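Local coordinates for protein thymidylate kinase (Ehrlichia chaffeensis, PDB 3LD9) that probably phosphorylates dTMP to dTDP at the expense of ATP, a step shared by the de novo and salvage routes to dTTP, at residues His39-Ala42 / Glu43-Glu47; Glu67-Arg70 / Asn71-Lys75; Gln77-Asp80 / Ser81-Leu85; Gln127-Asp130 / Cys131-Asp135; Asn210-His213 / Leu214-Lys218. One frame throughout, in Å; residues are numbered along the deposited sequence. Where two conformers were deposited one is given.

Contact 1. Residues His39-Ala42 / Glu43-Glu47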
loop_
_atom_site.group_PDB
_atom_site.type_symbol
_atom_site.label_atom_id
_atom_site.label_comp_id
_atom_site.label_asym_id
_atom_site.label_seq_id
_atom_site.Cartn_x
_atom_site.Cartn_y
_atom_site.Cartn_z
ATOM N N HIS A 39 9.190 -17.223 -13.979
ATOM C CA HIS A 39 9.554 -16.167 -14.955
ATOM C C HIS A 39 9.435 -16.647 -16.398
ATOM O O HIS A 39 8.911 -15.926 -17.252
ATOM C CB HIS A 39 10.994 -15.627 -14.730
ATOM C CG HIS A 39 11.062 -14.465 -13.787
ATOM N ND1 HIS A 39 11.248 -14.613 -12.427
ATOM C CD2 HIS A 39 10.938 -13.133 -14.006
ATOM C CE1 HIS A 39 11.235 -13.423 -11.846
ATOM N NE2 HIS A 39 11.059 -12.503 -12.785
ATOM N N LEU A 40 9.912 -17.858 -16.654
ATOM C CA LEU A 40 9.884 -18.426 -17.996
ATOM C C LEU A 40 8.457 -18.639 -18.493
ATOM O O LEU A 40 8.148 -18.311 -19.627
ATOM C CB LEU A 40 10.659 -19.751 -18.048
ATOM C CG LEU A 40 12.172 -19.661 -17.841
ATOM C CD1 LEU A 40 12.761 -21.070 -17.760
ATOM C CD2 LEU A 40 12.827 -18.884 -18.974
ATOM N N LEU A 41 7.591 -19.191 -17.647
ATOM C CA LEU A 41 6.202 -19.362 -18.032
ATOM C C LEU A 41 5.512 -18.006 -18.270
ATOM O O LEU A 41 4.687 -17.889 -19.191
ATOM C CB LEU A 41 5.436 -20.168 -16.986
ATOM C CG LEU A 41 4.002 -20.528 -17.372
ATOM C CD1 LEU A 41 4.020 -21.387 -18.666
ATOM C CD2 LEU A 41 3.221 -21.213 -16.203
ATOM N N ALA A 42 5.844 -17.008 -17.441
ATOM C CA ALA A 42 5.292 -15.645 -17.602
ATOM C C ALA A 42 5.643 -15.058 -18.982
ATOM O O ALA A 42 4.811 -14.455 -19.646
ATOM C CB ALA A 42 5.780 -14.715 -16.503
ATOM N N GLU A 43 6.879 -15.260 -19.408
ATOM C CA GLU A 43 7.303 -14.824 -20.725
ATOM C C GLU A 43 6.550 -15.609 -21.793
ATOM O O GLU A 43 5.984 -15.036 -22.722
ATOM C CB GLU A 43 8.789 -15.040 -20.894
ATOM C CG GLU A 43 9.624 -14.131 -20.029
ATOM C CD GLU A 43 11.099 -14.538 -20.006
ATOM O OE1 GLU A 43 11.786 -14.221 -18.997
ATOM O OE2 GLU A 43 11.556 -15.187 -20.980
ATOM N N TYR A 44 6.538 -16.924 -21.642
ATOM C CA TYR A 44 5.861 -17.805 -22.597
ATOM C C TYR A 44 4.363 -17.418 -22.800
ATOM O O TYR A 44 3.883 -17.296 -23.941
ATOM C CB TYR A 44 6.004 -19.275 -22.170
ATOM C CG TYR A 44 5.313 -20.215 -23.116
ATOM C CD1 TYR A 44 5.808 -20.427 -24.397
ATOM C CD2 TYR A 44 4.141 -20.853 -22.756
ATOM C CE1 TYR A 44 5.158 -21.252 -25.273
ATOM C CE2 TYR A 44 3.482 -21.667 -23.625
ATOM C CZ TYR A 44 3.995 -21.875 -24.882
ATOM O OH TYR A 44 3.327 -22.713 -25.740
ATOM N N LEU A 45 3.645 -17.227 -21.699
ATOM C CA LEU A 45 2.231 -16.878 -21.764
ATOM C C LEU A 45 1.984 -15.410 -22.165
ATOM O O LEU A 45 0.963 -15.109 -22.800
ATOM C CB LEU A 45 1.537 -17.236 -20.442
ATOM C CG LEU A 45 1.504 -18.734 -20.124
ATOM C CD1 LEU A 45 0.803 -19.020 -18.782
ATOM C CD2 LEU A 45 0.842 -19.550 -21.244
ATOM N N SER A 46 2.910 -14.511 -21.838
ATOM C CA SER A 46 2.802 -13.100 -22.272
ATOM C C SER A 46 2.859 -12.917 -23.772
ATOM O O SER A 46 2.111 -12.091 -24.348
ATOM C CB SER A 46 3.900 -12.234 -21.648
ATOM O OG SER A 46 3.703 -12.205 -20.261
ATOM N N GLU A 47 3.742 -13.697 -24.395
ATOM C CA GLU A 47 3.892 -13.673 -25.842
ATOM C C GLU A 47 2.617 -14.092 -26.552
ATOM O O GLU A 47 2.264 -13.532 -27.597
ATOM C CB GLU A 47 5.028 -14.591 -26.280
ATOM C CG GLU A 47 6.420 -13.999 -26.060
ATOM C CD GLU A 47 6.614 -12.658 -26.763
ATOM O OE1 GLU A 47 6.279 -12.561 -27.983
ATOM O OE2 GLU A 47 7.093 -11.711 -26.082
#

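Contact 2. Residues Glu67-Arg70 / Asn71-Lys75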
loop_
_atom_site.group_PDB
_atom_site.type_symbol
_atom_site.label_atom_id
_atom_site.label_comp_id
_atom_site.label_asym_id
_atom_site.label_seq_id
_atom_site.Cartn_x
_atom_site.Cartn_y
_atom_site.Cartn_z
ATOM N N GLU A 67 6.142 -6.632 0.776
ATOM C CA GLU A 67 7.557 -6.613 0.469
ATOM C C GLU A 67 8.323 -6.001 1.634
ATOM O O GLU A 67 9.371 -6.526 2.025
ATOM C CB GLU A 67 7.839 -5.859 -0.837
ATOM C CG GLU A 67 7.387 -6.618 -2.087
ATOM C CD GLU A 67 8.019 -8.011 -2.205
ATOM O OE1 GLU A 67 9.054 -8.272 -1.544
ATOM O OE2 GLU A 67 7.483 -8.855 -2.970
ATOM N N SER A 68 7.808 -4.906 2.202
ATOM C CA SER A 68 8.484 -4.290 3.345
ATOM C C SER A 68 8.479 -5.199 4.571
ATOM O O SER A 68 9.486 -5.278 5.283
ATOM C CB SER A 68 7.912 -2.937 3.722
ATOM O OG SER A 68 8.199 -1.952 2.745
ATOM N N VAL A 69 7.348 -5.839 4.845
ATOM C CA VAL A 69 7.260 -6.788 5.954
ATOM C C VAL A 69 8.205 -7.972 5.688
ATOM O O VAL A 69 8.858 -8.442 6.613
ATOM C CB VAL A 69 5.823 -7.310 6.180
ATOM C CG1 VAL A 69 5.791 -8.483 7.219
ATOM C CG2 VAL A 69 4.930 -6.201 6.625
ATOM N N ARG A 70 8.265 -8.457 4.447
ATOM C CA ARG A 70 9.195 -9.549 4.102
ATOM C C ARG A 70 10.661 -9.209 4.434
ATOM O O ARG A 70 11.412 -10.073 4.914
ATOM C CB ARG A 70 9.061 -9.897 2.640
ATOM C CG ARG A 70 10.098 -10.896 2.075
ATOM C CD ARG A 70 10.267 -10.692 0.595
ATOM N NE ARG A 70 11.257 -11.622 0.039
ATOM C CZ ARG A 70 11.002 -12.664 -0.760
ATOM N NH1 ARG A 70 9.764 -12.975 -1.160
ATOM N NH2 ARG A 70 12.017 -13.409 -1.170
ATOM N N ASN A 71 11.069 -7.962 4.201
ATOM C CA ASN A 71 12.448 -7.550 4.472
ATOM C C ASN A 71 12.727 -7.520 5.952
ATOM O O ASN A 71 13.814 -7.918 6.374
ATOM C CB ASN A 71 12.758 -6.172 3.871
ATOM C CG ASN A 71 12.635 -6.145 2.352
ATOM O OD1 ASN A 71 12.669 -7.168 1.697
ATOM N ND2 ASN A 71 12.448 -4.956 1.800
ATOM N N LEU A 72 11.768 -7.035 6.750
ATOM C CA LEU A 72 11.841 -7.155 8.197
ATOM C C LEU A 72 11.999 -8.590 8.663
ATOM O O LEU A 72 12.838 -8.882 9.535
ATOM C CB LEU A 72 10.590 -6.616 8.878
ATOM C CG LEU A 72 10.492 -5.116 8.967
ATOM C CD1 LEU A 72 9.202 -4.733 9.659
ATOM C CD2 LEU A 72 11.753 -4.558 9.711
ATOM N N LEU A 73 11.159 -9.470 8.135
ATOM C CA LEU A 73 11.145 -10.845 8.625
ATOM C C LEU A 73 12.482 -11.480 8.284
ATOM O O LEU A 73 13.012 -12.242 9.075
ATOM C CB LEU A 73 9.998 -11.677 8.040
ATOM C CG LEU A 73 8.589 -11.231 8.467
ATOM C CD1 LEU A 73 7.529 -12.001 7.677
ATOM C CD2 LEU A 73 8.370 -11.404 9.986
ATOM N N PHE A 74 13.047 -11.087 7.146
ATOM C CA PHE A 74 14.302 -11.632 6.680
ATOM C C PHE A 74 15.472 -11.268 7.606
ATOM O O PHE A 74 16.458 -11.927 7.565
ATOM C CB PHE A 74 14.576 -11.239 5.211
ATOM C CG PHE A 74 15.738 -11.973 4.606
ATOM C CD1 PHE A 74 15.724 -13.374 4.520
ATOM C CD2 PHE A 74 16.874 -11.280 4.145
ATOM C CE1 PHE A 74 16.828 -14.086 3.983
ATOM C CE2 PHE A 74 17.979 -11.977 3.592
ATOM C CZ PHE A 74 17.950 -13.389 3.514
ATOM N N LYS A 75 15.320 -10.280 8.490
ATOM C CA LYS A 75 16.339 -9.946 9.480
ATOM C C LYS A 75 15.894 -10.334 10.878
ATOM O O LYS A 75 16.528 -9.928 11.862
ATOM C CB LYS A 75 16.579 -8.430 9.490
ATOM C CG LYS A 75 17.156 -7.851 8.217
ATOM C CD LYS A 75 18.642 -7.554 8.365
ATOM C CE LYS A 75 19.203 -6.918 7.089
ATOM N NZ LYS A 75 19.359 -7.911 5.995
#

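Contact 3. Residues Gln77-Asp80 / Ser81-Leu85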
loop_
_atom_site.group_PDB
_atom_site.type_symbol
_atom_site.label_atom_id
_atom_site.label_comp_id
_atom_site.label_asym_id
_atom_site.label_seq_id
_atom_site.Cartn_x
_atom_site.Cartn_y
_atom_site.Cartn_z
ATOM N N GLN A 77 15.646 -12.422 14.067
ATOM C CA GLN A 77 16.408 -13.539 14.625
ATOM C C GLN A 77 15.514 -14.415 15.546
ATOM O O GLN A 77 15.038 -13.938 16.540
ATOM C CB GLN A 77 17.664 -13.023 15.384
ATOM C CG GLN A 77 18.816 -12.408 14.491
ATOM C CD GLN A 77 19.670 -13.433 13.716
ATOM O OE1 GLN A 77 19.764 -14.593 14.098
ATOM N NE2 GLN A 77 20.296 -12.990 12.620
ATOM N N GLY A 78 15.284 -15.677 15.176
ATOM C CA GLY A 78 14.663 -16.658 16.070
ATOM C C GLY A 78 13.169 -16.416 16.245
ATOM O O GLY A 78 12.627 -16.615 17.329
ATOM N N LEU A 79 12.517 -15.966 15.179
ATOM C CA LEU A 79 11.052 -15.773 15.180
ATOM C C LEU A 79 10.299 -17.075 15.504
ATOM O O LEU A 79 10.570 -18.106 14.912
ATOM C CB LEU A 79 10.612 -15.238 13.819
ATOM C CG LEU A 79 9.150 -14.837 13.631
ATOM C CD1 LEU A 79 8.698 -13.807 14.629
ATOM C CD2 LEU A 79 8.990 -14.324 12.236
ATOM N N ASP A 80 9.343 -17.000 16.426
ATOM C CA ASP A 80 8.513 -18.150 16.803
ATOM C C ASP A 80 7.826 -18.668 15.542
ATOM O O ASP A 80 7.310 -17.880 14.741
ATOM C CB ASP A 80 7.479 -17.730 17.838
ATOM C CG ASP A 80 6.435 -18.799 18.103
ATOM O OD1 ASP A 80 6.704 -19.699 18.924
ATOM O OD2 ASP A 80 5.346 -18.739 17.506
ATOM N N SER A 81 7.829 -19.984 15.348
ATOM C CA SER A 81 7.331 -20.526 14.088
ATOM C C SER A 81 5.832 -20.242 13.902
ATOM O O SER A 81 5.389 -19.999 12.782
ATOM C CB SER A 81 7.608 -22.017 14.003
ATOM O OG SER A 81 7.178 -22.622 15.203
ATOM N N LEU A 82 5.053 -20.250 14.984
ATOM C CA LEU A 82 3.622 -19.917 14.865
ATOM C C LEU A 82 3.414 -18.431 14.484
ATOM O O LEU A 82 2.574 -18.103 13.655
ATOM C CB LEU A 82 2.865 -20.325 16.135
ATOM C CG LEU A 82 1.352 -20.098 16.226
ATOM C CD1 LEU A 82 0.565 -20.898 15.142
ATOM C CD2 LEU A 82 0.862 -20.502 17.613
ATOM N N SER A 83 4.198 -17.531 15.063
ATOM C CA SER A 83 4.166 -16.142 14.659
ATOM C C SER A 83 4.462 -16.025 13.177
ATOM O O SER A 83 3.740 -15.314 12.434
ATOM C CB SER A 83 5.167 -15.324 15.488
ATOM O OG SER A 83 5.127 -13.949 15.158
ATOM N N GLU A 84 5.493 -16.734 12.713
ATOM C CA GLU A 84 5.923 -16.603 11.326
ATOM C C GLU A 84 4.819 -17.079 10.387
ATOM O O GLU A 84 4.523 -16.430 9.380
ATOM C CB GLU A 84 7.225 -17.365 11.071
ATOM C CG GLU A 84 7.742 -17.317 9.612
ATOM C CD GLU A 84 8.971 -18.192 9.385
ATOM O OE1 GLU A 84 9.197 -19.103 10.165
ATOM O OE2 GLU A 84 9.697 -17.989 8.405
ATOM N N LEU A 85 4.200 -18.195 10.718
ATOM C CA LEU A 85 3.048 -18.671 9.958
ATOM C C LEU A 85 1.969 -17.576 9.857
ATOM O O LEU A 85 1.462 -17.296 8.784
ATOM C CB LEU A 85 2.469 -19.917 10.623
ATOM C CG LEU A 85 1.064 -20.338 10.212
ATOM C CD1 LEU A 85 1.044 -20.717 8.746
ATOM C CD2 LEU A 85 0.637 -21.513 11.062
HETATM O O HOH W 1 10.860 -19.425 12.292
HETATM O O HOH W 2 5.740 -21.992 17.604
#

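Contact 4. Residues Gln127-Asp130 / Cys131-Asp135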
loop_
_atom_site.group_PDB
_atom_site.type_symbol
_atom_site.label_atom_id
_atom_site.label_comp_id
_atom_site.label_asym_id
_atom_site.label_seq_id
_atom_site.Cartn_x
_atom_site.Cartn_y
_atom_site.Cartn_z
ATOM N N GLN A 127 8.335 -27.295 10.410
ATOM C CA GLN A 127 8.283 -26.788 11.782
ATOM C C GLN A 127 7.328 -27.548 12.715
ATOM O O GLN A 127 7.310 -27.287 13.893
ATOM C CB GLN A 127 7.890 -25.315 11.791
ATOM C CG GLN A 127 8.667 -24.437 10.831
ATOM C CD GLN A 127 9.799 -23.725 11.495
ATOM O OE1 GLN A 127 10.528 -24.325 12.288
ATOM N NE2 GLN A 127 9.925 -22.419 11.226
ATOM N N GLY A 128 6.523 -28.468 12.193
ATOM C CA GLY A 128 5.671 -29.303 13.056
ATOM C C GLY A 128 4.314 -28.716 13.396
ATOM O O GLY A 128 3.612 -29.259 14.248
ATOM N N ILE A 129 3.929 -27.611 12.746
ATOM C CA ILE A 129 2.642 -27.008 13.043
ATOM C C ILE A 129 1.536 -27.827 12.388
ATOM O O ILE A 129 1.666 -28.317 11.267
ATOM C CB ILE A 129 2.549 -25.538 12.608
ATOM C CG1 ILE A 129 3.578 -24.718 13.402
ATOM C CG2 ILE A 129 1.140 -25.007 12.869
ATOM C CD1 ILE A 129 3.813 -23.360 12.910
ATOM N N ASP A 130 0.445 -27.965 13.118
ATOM C CA ASP A 130 -0.709 -28.709 12.668
ATOM C C ASP A 130 -1.164 -28.335 11.247
ATOM O O ASP A 130 -1.659 -27.237 11.010
ATOM C CB ASP A 130 -1.849 -28.452 13.652
ATOM C CG ASP A 130 -2.867 -29.528 13.627
ATOM O OD1 ASP A 130 -3.568 -29.670 12.601
ATOM O OD2 ASP A 130 -2.938 -30.250 14.628
ATOM N N CYS A 131 -1.031 -29.283 10.327
ATOM C CA CYS A 131 -1.468 -29.091 8.950
ATOM C C CYS A 131 -2.948 -28.719 8.815
ATOM O O CYS A 131 -3.286 -27.924 7.934
ATOM C CB CYS A 131 -1.139 -30.314 8.090
ATOM S SG CYS A 131 0.616 -30.395 7.795
ATOM N N SER A 132 -3.808 -29.244 9.686
ATOM C CA SER A 132 -5.222 -28.934 9.595
ATOM C C SER A 132 -5.462 -27.479 9.939
ATOM O O SER A 132 -6.276 -26.829 9.287
ATOM C CB SER A 132 -6.068 -29.869 10.464
ATOM O OG SER A 132 -5.897 -29.573 11.832
ATOM N N LEU A 133 -4.722 -26.938 10.913
ATOM C CA LEU A 133 -4.786 -25.505 11.212
ATOM C C LEU A 133 -4.365 -24.646 10.027
ATOM O O LEU A 133 -4.996 -23.601 9.730
ATOM C CB LEU A 133 -3.919 -25.171 12.428
ATOM C CG LEU A 133 -3.522 -23.713 12.705
ATOM C CD1 LEU A 133 -4.754 -22.854 13.016
ATOM C CD2 LEU A 133 -2.519 -23.666 13.852
ATOM N N ILE A 134 -3.292 -25.064 9.352
ATOM C CA ILE A 134 -2.748 -24.336 8.206
ATOM C C ILE A 134 -3.736 -24.392 7.044
ATOM O O ILE A 134 -3.943 -23.383 6.373
ATOM C CB ILE A 134 -1.353 -24.900 7.794
ATOM C CG1 ILE A 134 -0.347 -24.667 8.926
ATOM C CG2 ILE A 134 -0.870 -24.280 6.491
ATOM C CD1 ILE A 134 1.029 -25.237 8.688
ATOM N N ASP A 135 -4.365 -25.558 6.811
ATOM C CA ASP A 135 -5.453 -25.624 5.838
ATOM C C ASP A 135 -6.589 -24.625 6.145
ATOM O O ASP A 135 -7.094 -23.934 5.245
ATOM C CB ASP A 135 -6.036 -27.043 5.738
ATOM C CG ASP A 135 -5.168 -27.982 4.930
ATOM O OD1 ASP A 135 -5.359 -29.205 5.111
ATOM O OD2 ASP A 135 -4.320 -27.523 4.112
#

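Contact 5. Residues Asn210-His213 / Leu214-Lys218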
loop_
_atom_site.group_PDB
_atom_site.type_symbol
_atom_site.label_atom_id
_atom_site.label_comp_id
_atom_site.label_asym_id
_atom_site.label_seq_id
_atom_site.Cartn_x
_atom_site.Cartn_y
_atom_site.Cartn_z
ATOM N N ASN A 210 15.592 -25.853 -19.140
ATOM C CA ASN A 210 14.772 -26.007 -20.338
ATOM C C ASN A 210 13.875 -27.229 -20.230
ATOM O O ASN A 210 12.704 -27.157 -20.585
ATOM C CB ASN A 210 15.635 -26.169 -21.578
ATOM C CG ASN A 210 16.601 -25.034 -21.772
ATOM O OD1 ASN A 210 17.634 -25.191 -22.427
ATOM N ND2 ASN A 210 16.272 -23.877 -21.222
ATOM N N PHE A 211 14.419 -28.345 -19.736
ATOM C CA PHE A 211 13.611 -29.559 -19.575
ATOM C C PHE A 211 12.376 -29.326 -18.734
ATOM O O PHE A 211 11.268 -29.718 -19.115
ATOM C CB PHE A 211 14.393 -30.697 -18.932
ATOM C CG PHE A 211 13.561 -31.928 -18.667
ATOM C CD1 PHE A 211 13.271 -32.821 -19.697
ATOM C CD2 PHE A 211 13.089 -32.210 -17.392
ATOM C CE1 PHE A 211 12.505 -33.983 -19.456
ATOM C CE2 PHE A 211 12.325 -33.353 -17.139
ATOM C CZ PHE A 211 12.041 -34.253 -18.177
ATOM N N VAL A 212 12.568 -28.705 -17.576
ATOM C CA VAL A 212 11.469 -28.500 -16.655
ATOM C C VAL A 212 10.426 -27.581 -17.306
ATOM O O VAL A 212 9.224 -27.847 -17.248
ATOM C CB VAL A 212 11.973 -27.920 -15.304
ATOM C CG1 VAL A 212 10.811 -27.409 -14.466
ATOM C CG2 VAL A 212 12.809 -28.974 -14.552
ATOM N N HIS A 213 10.911 -26.526 -17.945
ATOM C CA HIS A 213 10.047 -25.573 -18.652
ATOM C C HIS A 213 9.200 -26.264 -19.718
ATOM O O HIS A 213 7.996 -26.038 -19.792
ATOM C CB HIS A 213 10.901 -24.445 -19.260
ATOM C CG HIS A 213 10.111 -23.385 -19.963
ATOM N ND1 HIS A 213 9.092 -22.680 -19.356
ATOM C CD2 HIS A 213 10.217 -22.888 -21.220
ATOM C CE1 HIS A 213 8.608 -21.793 -20.209
ATOM N NE2 HIS A 213 9.258 -21.913 -21.351
ATOM N N LEU A 214 9.816 -27.136 -20.510
ATOM C CA LEU A 214 9.077 -27.879 -21.528
ATOM C C LEU A 214 8.019 -28.781 -20.869
ATOM O O LEU A 214 6.914 -28.895 -21.380
ATOM C CB LEU A 214 10.028 -28.707 -22.417
ATOM C CG LEU A 214 11.017 -27.943 -23.323
ATOM C CD1 LEU A 214 12.017 -28.919 -24.037
ATOM C CD2 LEU A 214 10.290 -27.058 -24.348
ATOM N N GLU A 215 8.340 -29.394 -19.736
ATOM C CA GLU A 215 7.344 -30.187 -18.990
ATOM C C GLU A 215 6.186 -29.346 -18.477
ATOM O O GLU A 215 5.041 -29.786 -18.516
ATOM C CB GLU A 215 7.985 -30.975 -17.836
ATOM C CG GLU A 215 8.971 -32.035 -18.323
ATOM C CD GLU A 215 8.278 -33.211 -19.005
ATOM O OE1 GLU A 215 8.636 -33.576 -20.133
ATOM O OE2 GLU A 215 7.361 -33.774 -18.405
ATOM N N VAL A 216 6.486 -28.127 -18.024
ATOM C CA VAL A 216 5.456 -27.181 -17.565
ATOM C C VAL A 216 4.491 -26.799 -18.695
ATOM O O VAL A 216 3.266 -26.820 -18.544
ATOM C CB VAL A 216 6.089 -25.888 -17.013
ATOM C CG1 VAL A 216 5.023 -24.737 -16.902
ATOM C CG2 VAL A 216 6.777 -26.147 -15.675
ATOM N N ILE A 217 5.053 -26.468 -19.843
ATOM C CA ILE A 217 4.259 -26.149 -21.016
ATOM C C ILE A 217 3.417 -27.368 -21.422
ATOM O O ILE A 217 2.268 -27.222 -21.834
ATOM C CB ILE A 217 5.190 -25.712 -22.191
ATOM C CG1 ILE A 217 5.858 -24.367 -21.854
ATOM C CG2 ILE A 217 4.401 -25.664 -23.502
ATOM C CD1 ILE A 217 6.931 -23.894 -22.852
ATOM N N LYS A 218 4.000 -28.562 -21.306
ATOM C CA LYS A 218 3.301 -29.818 -21.658
ATOM C C LYS A 218 2.027 -30.053 -20.836
ATOM O O LYS A 218 0.977 -30.410 -21.388
ATOM C CB LYS A 218 4.229 -31.023 -21.506
ATOM C CG LYS A 218 3.581 -32.348 -21.895
ATOM C CD LYS A 218 4.572 -33.529 -21.929
ATOM C CE LYS A 218 3.819 -34.861 -22.001
ATOM N NZ LYS A 218 4.659 -36.052 -22.375
#

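Contact 1. Residues His39-Ala42 / Glu43-Glu47
Ala42 O takes two bonds from Ser46, one from the hydroxyl (Ser46 OG to Ala42 O, 2.6 Å) and one from the amide (Ser46 N to Ala42 O, 2.9 Å). The two donors approach from opposite faces of the carbonyl plane. OG gets there because it stands beside its own backbone N, anti to the carbonyl carbon (chi1 -65°), which turns it back along the helix to a carbonyl oxygen of the preceding turn. The other i to i+4 bonds of this α-helical stretch, such as Leu45 N to Leu41 O, are regular.

On another side of the helix, Leu41 and Leu45 make an apolar pair. CD1 of Leu45 lies 3.8 Å from CG of Leu41, and the two side chains meet at a slant. CD1 of Leu41 also comes within 4.1 Å of CD2 of Tyr44.

Helix 34-49 is the one that follows the predicted ATP-binding loop, and His39 ND1 is hydrogen-bonded back to Thr35 O. Leu41, Ala42 and Leu45 pack on the parallel sheet, reaching strands 22-27, 54-58 and 109-113 between them, while Leu40 and Leu41 meet helix 208-220.

Contact 2. Residues Glu67-Arg70 / Asn71-Lys75
Val69 and Leu73, one turn apart, lie alongside each other and point the same way, with Val69 CG1 4.0 Å from Leu73 CD1. CG of Leu73 stands beside its backbone N (chi1 -66°), which lays the side chain back over the preceding turn and brings CG within 3.4 Å of Val69 O. Val69 O also accepts the Leu73 amide, N to O 2.9 Å. Asn71 N is gripped less simply: its main bond goes to Glu67 O at 3.1 Å, and a weak one goes to Ser68 O. The Asn71 side chain folds back as well, placing its CG 3.3 Å from Glu67 O, a packing contact and not a bond. Near the end of the helix, Phe74 N still reaches Arg70 O at 2.9 Å, while its ring leads away from the preceding turn.

All this belongs to the last turns of helix 64-74, an amphipathic helix with its apolar side turned to helix 81-105 and to a neighbouring subunit. Val69 rests on Met91 and Leu73 on Phe87 and Phe88. Leu72 meets Leu72 of the second subunit, and Leu65 of that subunit packs on Leu73.

The polar side is tied back to the end of strand 54-58 and the loop after it. In the conformer given, Glu67 forms a salt bridge through OE1 with Arg58 and takes the amide of Gly62 on OE2. Arg70, its chain extended from CG to NE, carries NH1 to the carbonyl oxygen of Pro60.

Contact 3. Residues Gln77-Asp80 / Ser81-Leu85
Asp80 caps the helix that begins at Ser81: its OD2 accepts from Ser83 N at 3.0 Å, the N-H pointing reasonably straight at it (156°), through the lone pair that faces away from OD1. CG of Asp80 lies anti to its backbone N (chi1 170°), and from there the carboxylate swings over the first turn. The backbone oxygen joins in, with Glu84 N bonded to Asp80 O at 3.0 Å, the first i to i+4 bond of the helix. OD2 has a charged partner too, Arg93 of the second subunit, so the N-cap is also part of the subunit interface; the cation and the helix start would both be expected to favour the ionised carboxylate.

Two waters add bridges. One donates to Leu79 O and, at 2.7 Å, to Glu84 OE1, linking the loop backbone to an extended glutamate. The other donates to Asp80 OD1 at 2.8 Å and accepts from Leu82 N, tying the second carboxylate oxygen to the first turn.

The van der Waals contacts come from Leu79, whose two methyls each touch a different residue of the first turn. CD2 of Leu79 meets Glu84 CB at 3.7 Å, and CD1 of Leu79 lies 3.6 Å from Ser83 OG. That hydroxyl is bonded to Ala90 O of the second subunit.

Helix 81-105 starts here after the loop that follows helix 64-74. Leu85 packs on helices 116-126 and 131-141, Ser81 and Glu84 touch Gln127, and Leu79 and Ser83 meet Glu94 of the second subunit.

Contact 4. Residues Gln127-Asp130 / Cys131-Asp135
Ser132 and Asp130 close on each other at the polar side of this helix start, where OD1 of Asp130 collects three donors. Ser132 OG comes to 2.5 Å from Asp130 OD1, a very short bond whose exact length is doubtful. Ser132 N lies 3.0 Å from Asp130 OD1. Leu133 N makes a longer, weak bond to Asp130 OD1 at 3.4 Å. Asp130 is the N-cap of helix 131-141, and with CG anti to its backbone N (chi1 -157°) its carboxylate folds over the first turn. The Ser132 amide comes to the lone pair of OD1 that faces away from OD2, though its N-H is bent, at 130°. OG stands between the backbone N and the carbonyl carbon (chi1 72°), the crowded position, from which it turns back to the same oxygen. Ile134 N bonds to Asp130 O. Both Asp130 and Ser132 are solvent-exposed, so this polar grip forms the open side.

The packed side is apolar and rests on Ile129. CG2 of Ile129 faces two helix residues at once: Leu133 CD2 at 4.0 Å, and Ile134 CD1 at 4.2 Å with the two isoleucine side chains at about a right angle. Ile134 is buried, and its CG1 lies 3.6 Å from Asp130 O.

Gly128, with positive phi, turns the chain out of helix 116-126 into this short loop. Ile129 and Ile134 press on Leu85 of helix 81-105, Cys131 and Ile134 on Ile120 of helix 116-126, and Leu133 on Leu140 of the second subunit.

Contact 5. Residues Asn210-His213 / Leu214-Lys218
Phe211 (chi1 176°) and His213 (chi1 -178°) both hold CG opposite the backbone N, which leans each ring along the helix toward the residue four places on. CG of Glu215 and CG1 of Ile217 stand beside their own N, folded back over the preceding turn. The result is a pair of i to i+4 CH-pi contacts on helix 208-220, the last helix of this P-loop kinase fold. CG of Glu215 sits over one face of the Phe211 ring, 4.0 Å from its centroid; a bend at chi2 keeps the carboxylate close to the ring, their planes 17° apart. Over the His213 imidazole, CD1 of Ile217 lies 3.8 Å from its centroid and toward the rim.

Between the two, Val212 and Val216 form the buried ridge. Val212 CG1 is 4.4 Å from Val216 CG2, and both residues pack into the core: Ile197 on strand 194-198 touches both, Ile152 meets Val212 and Phe150 meets Val216. His213 and Val216 turn to helix 34-49, against Leu40 and Leu41.

The backbone bonds run regularly, Leu214 N to Asn210 O among them. Ile217 CD1 comes within 3.4 Å of His213 NE2.

In the fold
Along the chain the five contacts come in series, and in space they fall into two groups. Contacts 1 and 5 have centres 12 Å apart on one side of the chain's centre, where helices 34-49 and 208-220 pack together and against the parallel sheet: Leu41 CD1 meets Val216 CG1 at 3.9 Å. Contacts 2, 3 and 4 involve helices 64-74, 81-105 and 131-141. Contact 3 lies opposite contacts 1 and 5, its centre 13 Å from contact 2 and 14 Å from contact 4. Leu73 CD2 touches Leu79 CD2 at 3.7 Å. Contacts 2, 3 and 4 also meet the second subunit, whereas contacts 1 and 5 touch no other chain of the assembly, so the subunit contacts seen here fall in the second group.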